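Long-range contacts in linoleate 11-lipoxygenase (PDB 5FX8), which uses a catalytic manganese ion to oxygenate linoleic and alpha-linolenic acids to 11S- and 13R-hydroperoxy fatty acids: residues A[144-149]-A[538-543]; A[477-482]-A[611-616]; A[110-115]-A[532-537]. All blocks are in the same frame, centred on the assembly; numbering follows the deposited sequence.

In the fold
The three contacts illustrate how a lipoxygenase ties distant chain segments together between its metal and its glycosylated surface. Contact 2 holds two of the five protein ligands of manganese, H478 and N482. Contact 1 is its neighbour, with centres 13 Å apart; F539 CD2 packs 3.7 Å from N482 ND2, and the N540 side chain lies about 7 Å from that of the metal ligand V618. Contact 3 continues outward along helix 526-539, which it shares with contact 1, their centres being 9 Å apart. E114 joins the two, its carboxylate oxygens reaching the backbone N atoms of E144 and S145. Contacts 2 and 3 do not touch, their nearest atoms being about 7 Å apart.

Contact 1: A[144-149]-A[538-543]; sequences ESVPEG and RFNRAQ. With NAG (2-acetamido-2-deoxy-beta-D-glucopyranose), chain F; NAG (2-acetamido-2-deoxy-beta-D-glucopyranose), chain N.
The carbonyl oxygen S145 O is gripped by two side-chain amides: N540 across the contact and Q107, on helix 86-124. N540 ND2 donates to S145 O over 3.1 Å with an N-H...O angle of 154°, and the bond lies close to both the amide plane and the carbonyl plane. CG of N540 stands anti to its backbone N (chi1 -163°), and its CB points toward the loop 144-149.

The other end of the same amide is held through water. N540 and E148 meet tip to tip with their flat groups turned 59° apart, and a single water donates to N540 OD1 at 2.8 Å and to E148 OE2 at 3.1 Å. E148 OE2 has a second partner in K488, a salt bridge that would favour the charged carboxylate. The two bonds of N540 are consistent with the amide orientation as modelled, N-H to the carbonyl and oxygen to the water.

Beside this polar cluster lies a small apolar patch. A542 CB packs against P147 CD, at 3.7 Å, and CG, and also lies against E144 O. P147 occupies the second position of a type I beta turn closed by G149 N to V146 O. R541, whose CB points away from the loop, donates through NH1 to R538 O and N540 O and packs on V618. The contact joins the loop holding the type I turn to the chain leaving helix 526-539, in the lipoxygenase fold near the manganese site, the N540 side chain about 11 Å from the manganese ion.

Contact 2: A[477-482]-A[611-616]; sequences AHHVMN and VNPFFL. With MN (manganese (II) ion), chain I.
H479 stands between P613 and the metal ligand H478, so that two consecutive histidines form a hydrogen-bonded chain from the manganese ion to a backbone carbonyl. H478 NE2 binds manganese at 2.2 Å, and its ND1 donates to H479 ND1 over 3.0 Å at an N-H...N angle of 162°. The acceptor lies near the plane of the H478 ring, whereas the donor is tilted 32° from that of H479. The far nitrogen, H479 NE2, then donates to P613 O over 2.8 Å; this bond is more bent and also tilted from the ring. H479 is thus a second-shell residue that helps set the rotation of the H478 ring.

Further groups hold the H479 ring itself. P613 CD sits over one face, a CH-pi contact 4.0 Å from the centroid and offset toward the rim, while F615 O lies at the edge near H479 CE1. N612 runs past in the opposite direction, its CB 3.4 Å from H479 CD2, and its ND2 is hydrogen-bonded to A606 O. L616 CD2 reaches H478 instead, approaching its CB to 3.6 Å.

N482, the first residue to leave the helical path, supplies OD1 to manganese at 2.4 Å; a water, H290, H294 and the V618 carboxylate complete the site. The contact therefore joins the C-terminal end of helix 460-481 to the closing loop of the chain. Helix 268-305 flanks it, bringing H290 and H294 to the metal and H294 against L616, while T474, one turn back on helix 460-481, packs against L616 and hydrogen-bonds through OG1 to F614 O.

Contact 3: A[110-115]-A[532-537]; sequences TAYREA and QVSLLA. With NAG (2-acetamido-2-deoxy-beta-D-glucopyranose), chain K.
A111 and A115 face S534 and A537 in an antiparallel helix pair, part of the mainly helical lipoxygenase fold. The axes of the two short segments pass 9.2 Å apart, with their directions 158° from each other. Small residues line the meeting surface. In apolar packing, A111 CB lies 4.4 Å from A537 CB, and S534 CB rests against A115 CB.

The polar side-chain atom that enters the contact is S534 OG, anti to its backbone N (chi1 179°). This places OG against A115 CB at 3.7 Å and 3.9 Å from A111 O, but no hydrogen bond crosses between the segments; OG pairs instead with R538 NH2, a turn farther along helix 526-539.

Aromatic and sugar contacts make up the third kind. Near Y112 CD1, S534 OG approaches to 4.0 Å, neither over the face nor at the edge. Y112 also packs on Y112 of the second subunit, whose OH is hydrogen-bonded to the N-acetylglucosamine beside this helix. That sugar borders the pair: its O7 lies 3.5 Å from A115 CB, and its C6 stands 4.0 Å above the plane of the Y112 ring, displaced toward the rim.

Contact 1: A[144-149]-A[538-543]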
loop_
_atom_site.group_PDB
_atom_site.type_symbol
_atom_site.label_atom_id
_atom_site.label_comp_id
_atom_site.label_asym_id
_atom_site.label_seq_id
_atom_site.Cartn_x
_atom_site.Cartn_y
_atom_site.Cartn_z
ATOM N N GLU A 144 -3.070 -3.465 -14.660
ATOM C CA GLU A 144 -1.859 -3.968 -14.027
ATOM C C GLU A 144 -1.553 -3.257 -12.711
ATOM O O GLU A 144 -1.079 -3.888 -11.765
ATOM C CB GLU A 144 -0.676 -3.850 -14.986
ATOM C CG GLU A 144 -0.737 -4.746 -16.225
ATOM C CD GLU A 144 0.247 -4.309 -17.325
ATOM O OE1 GLU A 144 0.052 -3.236 -17.942
ATOM O OE2 GLU A 144 1.223 -5.037 -17.579
ATOM N N SER A 145 -1.838 -1.962 -12.633
ATOM C CA SER A 145 -1.629 -1.187 -11.419
ATOM C C SER A 145 -2.600 -1.583 -10.332
ATOM O O SER A 145 -2.243 -1.609 -9.152
ATOM C CB SER A 145 -1.808 0.294 -11.719
ATOM O OG SER A 145 -0.846 0.710 -12.649
ATOM N N VAL A 146 -3.842 -1.833 -10.708
ATOM C CA VAL A 146 -4.893 -2.181 -9.774
ATOM C C VAL A 146 -5.588 -3.434 -10.287
ATOM O O VAL A 146 -6.725 -3.363 -10.764
ATOM C CB VAL A 146 -5.863 -1.012 -9.608
ATOM C CG1 VAL A 146 -6.803 -1.285 -8.493
ATOM C CG2 VAL A 146 -5.074 0.252 -9.356
ATOM N N PRO A 147 -4.967 -4.604 -10.176
ATOM C CA PRO A 147 -5.535 -5.789 -10.831
ATOM C C PRO A 147 -6.931 -6.136 -10.372
ATOM O O PRO A 147 -7.742 -6.559 -11.193
ATOM C CB PRO A 147 -4.538 -6.888 -10.472
ATOM C CG PRO A 147 -3.328 -6.189 -10.086
ATOM C CD PRO A 147 -3.757 -4.941 -9.425
ATOM N N GLU A 148 -7.244 -5.961 -9.095
ATOM C CA GLU A 148 -8.580 -6.232 -8.575
ATOM C C GLU A 148 -9.620 -5.217 -9.033
ATOM O O GLU A 148 -10.807 -5.395 -8.741
ATOM C CB GLU A 148 -8.525 -6.298 -7.044
ATOM C CG GLU A 148 -8.194 -4.971 -6.348
ATOM C CD GLU A 148 -6.680 -4.669 -6.055
ATOM O OE1 GLU A 148 -5.760 -4.865 -6.893
ATOM O OE2 GLU A 148 -6.423 -4.167 -4.939
ATOM N N GLY A 149 -9.226 -4.174 -9.759
ATOM C CA GLY A 149 -10.153 -3.142 -10.157
ATOM C C GLY A 149 -10.583 -2.271 -9.004
ATOM O O GLY A 149 -10.235 -2.542 -7.855
ATOM N N ARG A 538 -0.285 4.667 -7.499
ATOM C CA ARG A 538 1.078 4.492 -7.037
ATOM C C ARG A 538 1.170 4.195 -5.545
ATOM O O ARG A 538 2.228 3.749 -5.085
ATOM C CB ARG A 538 1.902 5.724 -7.389
ATOM C CG ARG A 538 2.742 5.550 -8.652
ATOM C CD ARG A 538 3.330 6.871 -9.056
ATOM N NE ARG A 538 2.376 7.715 -9.749
ATOM C CZ ARG A 538 2.314 9.017 -9.573
ATOM N NH1 ARG A 538 3.139 9.588 -8.718
ATOM N NH2 ARG A 538 1.441 9.739 -10.239
ATOM N N PHE A 539 0.099 4.428 -4.772
ATOM C CA PHE A 539 0.100 3.940 -3.388
ATOM C C PHE A 539 -0.177 2.439 -3.281
ATOM O O PHE A 539 0.038 1.852 -2.221
ATOM C CB PHE A 539 -0.921 4.692 -2.550
ATOM C CG PHE A 539 -0.621 6.151 -2.357
ATOM C CD1 PHE A 539 0.616 6.669 -2.638
ATOM C CD2 PHE A 539 -1.595 7.006 -1.872
ATOM C CE1 PHE A 539 0.864 7.994 -2.446
ATOM C CE2 PHE A 539 -1.337 8.328 -1.672
ATOM C CZ PHE A 539 -0.106 8.815 -1.957
ATOM N N ASN A 540 -0.647 1.808 -4.343
ATOM C CA ASN A 540 -0.966 0.392 -4.368
ATOM C C ASN A 540 0.270 -0.407 -4.777
ATOM O O ASN A 540 1.239 0.137 -5.309
ATOM C CB ASN A 540 -2.126 0.135 -5.325
ATOM C CG ASN A 540 -2.776 -1.210 -5.122
ATOM O OD1 ASN A 540 -2.998 -1.643 -4.004
ATOM N ND2 ASN A 540 -3.066 -1.885 -6.208
ATOM N N ARG A 541 0.243 -1.705 -4.480
ATOM C CA ARG A 541 1.362 -2.599 -4.756
ATOM C C ARG A 541 0.794 -3.902 -5.304
ATOM O O ARG A 541 0.514 -4.830 -4.553
ATOM C CB ARG A 541 2.210 -2.859 -3.516
ATOM C CG ARG A 541 3.214 -1.781 -3.164
ATOM C CD ARG A 541 4.340 -1.673 -4.185
ATOM N NE ARG A 541 5.272 -0.598 -3.868
ATOM C CZ ARG A 541 5.000 0.688 -4.050
ATOM N NH1 ARG A 541 3.834 1.046 -4.531
ATOM N NH2 ARG A 541 5.871 1.614 -3.729
ATOM N N ALA A 542 0.681 -3.980 -6.614
ATOM C CA ALA A 542 0.133 -5.128 -7.306
ATOM C C ALA A 542 1.007 -6.375 -7.230
ATOM O O ALA A 542 0.521 -7.460 -7.538
ATOM C CB ALA A 542 -0.115 -4.743 -8.766
ATOM N N GLN A 543 2.266 -6.276 -6.834
ATOM C CA GLN A 543 3.183 -7.408 -6.886
ATOM C C GLN A 543 3.302 -8.154 -5.561
ATOM O O GLN A 543 4.054 -9.126 -5.493
ATOM C CB GLN A 543 4.589 -6.967 -7.316
ATOM C CG GLN A 543 4.707 -5.837 -8.320
ATOM C CD GLN A 543 4.274 -4.529 -7.741
ATOM O OE1 GLN A 543 4.352 -4.322 -6.538
ATOM N NE2 GLN A 543 3.743 -3.681 -8.570
HETATM C C1 NAG F . 6.015 -6.312 -12.208
HETATM C C2 NAG F . 6.893 -7.440 -12.726
HETATM C C3 NAG F . 6.047 -8.495 -13.412
HETATM C C4 NAG F . 4.956 -8.978 -12.467
HETATM C C5 NAG F . 4.143 -7.797 -11.953
HETATM C C6 NAG F . 3.139 -8.196 -10.901
HETATM C C7 NAG F . 9.200 -6.904 -13.338
HETATM C C8 NAG F . 10.098 -6.305 -14.377
HETATM N N2 NAG F . 7.900 -6.922 -13.633
HETATM O O3 NAG F . 6.899 -9.568 -13.798
HETATM O O4 NAG F . 4.089 -9.894 -13.121
HETATM O O5 NAG F . 5.014 -6.839 -11.336
HETATM O O6 NAG F . 3.775 -8.875 -9.825
HETATM O O7 NAG F . 9.632 -7.352 -12.285
HETATM C C1 NAG N . 2.974 -3.374 -22.135
HETATM C C2 NAG N . 2.075 -4.614 -21.941
HETATM C C3 NAG N . 2.386 -5.310 -20.614
HETATM C C4 NAG N . 3.875 -5.600 -20.496
HETATM C C5 NAG N . 4.639 -4.289 -20.634
HETATM C C6 NAG N . 6.139 -4.441 -20.603
HETATM C C7 NAG N . -0.135 -4.560 -23.053
HETATM C C8 NAG N . -1.563 -4.119 -22.933
HETATM N N2 NAG N . 0.661 -4.265 -22.016
HETATM O O3 NAG N . 1.654 -6.528 -20.566
HETATM O O4 NAG N . 4.179 -6.233 -19.258
HETATM O O5 NAG N . 4.339 -3.720 -21.911
HETATM O O6 NAG N . 6.732 -3.384 -21.349
HETATM O O7 NAG N . 0.276 -5.149 -24.045
HETATM O O HOH W 1 -4.785 -3.140 -2.484
#

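Contact 2: A[477-482]-A[611-616]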
loop_
_atom_site.group_PDB
_atom_site.type_symbol
_atom_site.label_atom_id
_atom_site.label_comp_id
_atom_site.label_asym_id
_atom_site.label_seq_id
_atom_site.Cartn_x
_atom_site.Cartn_y
_atom_site.Cartn_z
ATOM N N ALA A 477 -4.948 -2.128 9.698
ATOM C CA ALA A 477 -5.359 -0.737 9.828
ATOM C C ALA A 477 -4.717 0.172 8.772
ATOM O O ALA A 477 -5.384 1.053 8.221
ATOM C CB ALA A 477 -5.036 -0.234 11.219
ATOM N N HIS A 478 -3.424 -0.003 8.493
ATOM C CA HIS A 478 -2.788 0.825 7.479
ATOM C C HIS A 478 -3.506 0.720 6.148
ATOM O O HIS A 478 -3.704 1.724 5.459
ATOM C CB HIS A 478 -1.330 0.425 7.290
ATOM C CG HIS A 478 -0.642 1.197 6.208
ATOM N ND1 HIS A 478 -0.682 0.821 4.891
ATOM C CD2 HIS A 478 0.053 2.355 6.246
ATOM C CE1 HIS A 478 -0.016 1.696 4.166
ATOM N NE2 HIS A 478 0.448 2.634 4.965
ATOM N N HIS A 479 -3.899 -0.480 5.769
ATOM C CA HIS A 479 -4.409 -0.699 4.432
ATOM C C HIS A 479 -5.869 -0.317 4.305
ATOM O O HIS A 479 -6.429 -0.391 3.221
ATOM C CB HIS A 479 -4.168 -2.152 4.047
ATOM C CG HIS A 479 -2.792 -2.651 4.388
ATOM N ND1 HIS A 479 -1.650 -1.906 4.201
ATOM C CD2 HIS A 479 -2.379 -3.830 4.906
ATOM C CE1 HIS A 479 -0.597 -2.607 4.572
ATOM N NE2 HIS A 479 -1.015 -3.777 5.010
ATOM N N VAL A 480 -6.506 0.084 5.385
ATOM C CA VAL A 480 -7.827 0.655 5.269
ATOM C C VAL A 480 -7.720 2.134 4.923
ATOM O O VAL A 480 -8.539 2.669 4.175
ATOM C CB VAL A 480 -8.601 0.402 6.580
ATOM C CG1 VAL A 480 -9.939 1.095 6.583
ATOM C CG2 VAL A 480 -8.783 -1.065 6.809
ATOM N N MET A 481 -6.706 2.816 5.447
ATOM C CA MET A 481 -6.586 4.250 5.233
ATOM C C MET A 481 -5.784 4.590 3.985
ATOM O O MET A 481 -6.115 5.538 3.285
ATOM C CB MET A 481 -5.934 4.911 6.447
ATOM C CG MET A 481 -6.703 4.804 7.730
ATOM S SD MET A 481 -8.181 5.804 7.711
ATOM C CE MET A 481 -7.763 6.994 8.978
ATOM N N ASN A 482 -4.744 3.825 3.697
ATOM C CA ASN A 482 -3.740 4.114 2.697
ATOM C C ASN A 482 -3.643 2.885 1.824
ATOM O O ASN A 482 -4.658 2.228 1.600
ATOM C CB ASN A 482 -2.410 4.430 3.366
ATOM C CG ASN A 482 -1.435 5.069 2.438
ATOM O OD1 ASN A 482 -0.254 4.725 2.431
ATOM N ND2 ASN A 482 -1.915 5.999 1.630
ATOM N N VAL A 611 -4.456 -9.826 -0.378
ATOM C CA VAL A 611 -4.138 -8.708 -1.242
ATOM C C VAL A 611 -3.197 -7.738 -0.557
ATOM O O VAL A 611 -2.341 -7.137 -1.196
ATOM C CB VAL A 611 -5.444 -8.004 -1.676
ATOM C CG1 VAL A 611 -5.142 -6.785 -2.516
ATOM C CG2 VAL A 611 -6.342 -8.994 -2.421
ATOM N N ASN A 612 -3.332 -7.590 0.705
ATOM C CA ASN A 612 -2.546 -6.609 1.412
ATOM C C ASN A 612 -1.160 -7.138 1.751
ATOM O O ASN A 612 -0.976 -8.327 1.932
ATOM C CB ASN A 612 -3.284 -6.200 2.663
ATOM C CG ASN A 612 -4.449 -5.339 2.337
ATOM O OD1 ASN A 612 -4.359 -4.552 1.398
ATOM N ND2 ASN A 612 -5.542 -5.462 3.071
ATOM N N PRO A 613 -0.168 -6.277 1.834
ATOM C CA PRO A 613 1.112 -6.696 2.382
ATOM C C PRO A 613 1.040 -6.803 3.889
ATOM O O PRO A 613 0.184 -6.207 4.532
ATOM C CB PRO A 613 2.051 -5.561 1.964
ATOM C CG PRO A 613 1.224 -4.428 1.921
ATOM C CD PRO A 613 -0.133 -4.858 1.454
ATOM N N PHE A 614 2.015 -7.519 4.453
ATOM C CA PHE A 614 2.095 -7.687 5.900
ATOM C C PHE A 614 2.834 -6.549 6.588
ATOM O O PHE A 614 2.973 -6.574 7.811
ATOM C CB PHE A 614 2.757 -9.030 6.262
ATOM C CG PHE A 614 4.210 -9.119 5.894
ATOM C CD1 PHE A 614 5.184 -8.551 6.692
ATOM C CD2 PHE A 614 4.599 -9.772 4.752
ATOM C CE1 PHE A 614 6.497 -8.607 6.334
ATOM C CE2 PHE A 614 5.908 -9.831 4.393
ATOM C CZ PHE A 614 6.861 -9.246 5.190
ATOM N N PHE A 615 3.330 -5.573 5.847
ATOM C CA PHE A 615 4.152 -4.510 6.397
ATOM C C PHE A 615 3.626 -3.189 5.874
ATOM O O PHE A 615 2.743 -3.156 5.014
ATOM C CB PHE A 615 5.631 -4.704 6.027
ATOM C CG PHE A 615 5.886 -4.744 4.543
ATOM C CD1 PHE A 615 5.597 -5.890 3.797
ATOM C CD2 PHE A 615 6.417 -3.634 3.883
ATOM C CE1 PHE A 615 5.825 -5.920 2.415
ATOM C CE2 PHE A 615 6.659 -3.663 2.505
ATOM C CZ PHE A 615 6.363 -4.791 1.773
ATOM N N LEU A 616 4.174 -2.099 6.409
ATOM C CA LEU A 616 3.798 -0.730 6.037
ATOM C C LEU A 616 4.548 -0.343 4.762
ATOM O O LEU A 616 5.623 0.242 4.803
ATOM C CB LEU A 616 4.095 0.233 7.184
ATOM C CG LEU A 616 3.459 0.022 8.577
ATOM C CD1 LEU A 616 4.219 0.761 9.660
ATOM C CD2 LEU A 616 2.004 0.417 8.653
HETATM MN MN MN I . 1.125 4.688 4.417
HETATM O O HOH W 2 1.939 6.737 3.395
#

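Contact 3: A[110-115]-A[532-537]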
loop_
_atom_site.group_PDB
_atom_site.type_symbol
_atom_site.label_atom_id
_atom_site.label_comp_id
_atom_site.label_asym_id
_atom_site.label_seq_id
_atom_site.Cartn_x
_atom_site.Cartn_y
_atom_site.Cartn_z
ATOM N N THR A 110 4.567 1.139 -14.096
ATOM C CA THR A 110 3.310 0.618 -14.607
ATOM C C THR A 110 2.220 1.658 -14.517
ATOM O O THR A 110 1.467 1.864 -15.469
ATOM C CB THR A 110 2.924 -0.633 -13.837
ATOM O OG1 THR A 110 3.965 -1.587 -13.970
ATOM C CG2 THR A 110 1.627 -1.193 -14.362
ATOM N N ALA A 111 2.143 2.336 -13.378
ATOM C CA ALA A 111 1.103 3.329 -13.165
ATOM C C ALA A 111 1.222 4.485 -14.153
ATOM O O ALA A 111 0.216 4.966 -14.677
ATOM C CB ALA A 111 1.164 3.831 -11.731
ATOM N N TYR A 112 2.445 4.940 -14.426
ATOM C CA TYR A 112 2.614 5.998 -15.411
ATOM C C TYR A 112 2.193 5.530 -16.798
ATOM O O TYR A 112 1.489 6.249 -17.519
ATOM C CB TYR A 112 4.056 6.461 -15.399
ATOM C CG TYR A 112 4.330 7.422 -14.295
ATOM C CD1 TYR A 112 3.406 8.382 -13.968
ATOM C CD2 TYR A 112 5.516 7.377 -13.581
ATOM C CE1 TYR A 112 3.642 9.265 -12.965
ATOM C CE2 TYR A 112 5.759 8.258 -12.576
ATOM C CZ TYR A 112 4.809 9.205 -12.265
ATOM O OH TYR A 112 5.010 10.136 -11.267
ATOM N N ARG A 113 2.603 4.325 -17.184
ATOM C CA ARG A 113 2.181 3.786 -18.471
ATOM C C ARG A 113 0.647 3.703 -18.579
ATOM O O ARG A 113 0.052 4.199 -19.545
ATOM C CB ARG A 113 2.852 2.436 -18.667
ATOM C CG ARG A 113 2.584 1.767 -19.956
ATOM C CD ARG A 113 2.911 0.310 -19.810
ATOM N NE ARG A 113 4.148 0.152 -19.065
ATOM C CZ ARG A 113 4.475 -0.950 -18.402
ATOM N NH1 ARG A 113 3.639 -1.981 -18.410
ATOM N NH2 ARG A 113 5.632 -1.022 -17.736
ATOM N N GLU A 114 -0.023 3.145 -17.569
ATOM C CA GLU A 114 -1.477 3.032 -17.632
ATOM C C GLU A 114 -2.181 4.372 -17.458
ATOM O O GLU A 114 -3.330 4.516 -17.880
ATOM C CB GLU A 114 -1.972 2.019 -16.581
ATOM C CG GLU A 114 -1.236 0.701 -16.680
ATOM C CD GLU A 114 -1.920 -0.474 -16.004
ATOM O OE1 GLU A 114 -2.141 -0.427 -14.788
ATOM O OE2 GLU A 114 -2.228 -1.470 -16.684
ATOM N N ALA A 115 -1.541 5.350 -16.833
ATOM C CA ALA A 115 -2.098 6.697 -16.808
ATOM C C ALA A 115 -2.004 7.343 -18.175
ATOM O O ALA A 115 -2.914 8.061 -18.602
ATOM C CB ALA A 115 -1.368 7.558 -15.785
ATOM N N GLN A 532 -4.735 12.216 -10.396
ATOM C CA GLN A 532 -5.170 11.718 -9.104
ATOM C C GLN A 532 -5.203 10.197 -9.117
ATOM O O GLN A 532 -4.562 9.544 -8.284
ATOM C CB GLN A 532 -6.523 12.317 -8.736
ATOM C CG GLN A 532 -7.278 11.476 -7.722
ATOM C CD GLN A 532 -8.396 12.186 -6.976
ATOM O OE1 GLN A 532 -8.550 13.405 -7.024
ATOM N NE2 GLN A 532 -9.189 11.408 -6.280
ATOM N N VAL A 533 -5.862 9.611 -10.111
ATOM C CA VAL A 533 -5.903 8.159 -10.122
ATOM C C VAL A 533 -4.497 7.583 -10.232
ATOM O O VAL A 533 -4.222 6.520 -9.689
ATOM C CB VAL A 533 -6.848 7.638 -11.223
ATOM C CG1 VAL A 533 -6.941 6.150 -11.158
ATOM C CG2 VAL A 533 -8.192 8.170 -11.000
ATOM N N SER A 534 -3.573 8.304 -10.854
ATOM C CA SER A 534 -2.230 7.773 -11.054
ATOM C C SER A 534 -1.407 7.813 -9.772
ATOM O O SER A 534 -0.638 6.884 -9.493
ATOM C CB SER A 534 -1.540 8.546 -12.158
ATOM O OG SER A 534 -0.224 8.061 -12.345
ATOM N N LEU A 535 -1.562 8.872 -8.977
ATOM C CA LEU A 535 -0.919 8.921 -7.664
ATOM C C LEU A 535 -1.482 7.856 -6.710
ATOM O O LEU A 535 -0.732 7.141 -6.023
ATOM C CB LEU A 535 -1.088 10.319 -7.085
ATOM C CG LEU A 535 -0.577 10.503 -5.668
ATOM C CD1 LEU A 535 0.938 10.352 -5.575
ATOM C CD2 LEU A 535 -1.017 11.836 -5.181
ATOM N N LEU A 536 -2.806 7.727 -6.654
ATOM C CA LEU A 536 -3.375 6.738 -5.749
ATOM C C LEU A 536 -3.038 5.321 -6.220
ATOM O O LEU A 536 -2.740 4.435 -5.406
ATOM C CB LEU A 536 -4.882 6.968 -5.609
ATOM C CG LEU A 536 -5.286 8.407 -5.266
ATOM C CD1 LEU A 536 -6.767 8.599 -5.051
ATOM C CD2 LEU A 536 -4.523 8.815 -4.068
ATOM N N ALA A 537 -3.007 5.102 -7.533
ATOM C CA ALA A 537 -2.518 3.825 -8.022
ATOM C C ALA A 537 -1.070 3.604 -7.619
ATOM O O ALA A 537 -0.656 2.470 -7.410
ATOM C CB ALA A 537 -2.667 3.734 -9.541
HETATM C C1 NAG K . 2.777 9.804 -18.591
HETATM C C2 NAG K . 2.057 10.643 -17.569
HETATM C C3 NAG K . 2.960 11.762 -17.081
HETATM C C4 NAG K . 4.252 11.175 -16.548
HETATM C C5 NAG K . 4.887 10.342 -17.637
HETATM C C6 NAG K . 6.130 9.634 -17.189
HETATM C C7 NAG K . -0.324 11.223 -17.508
HETATM C C8 NAG K . -1.472 11.773 -18.282
HETATM N N2 NAG K . 0.841 11.174 -18.150
HETATM O O3 NAG K . 2.333 12.459 -16.020
HETATM O O4 NAG K . 5.129 12.213 -16.135
HETATM O O5 NAG K . 3.972 9.323 -18.049
HETATM O O6 NAG K . 6.591 8.813 -18.249
HETATM O O7 NAG K . -0.439 10.864 -16.355
#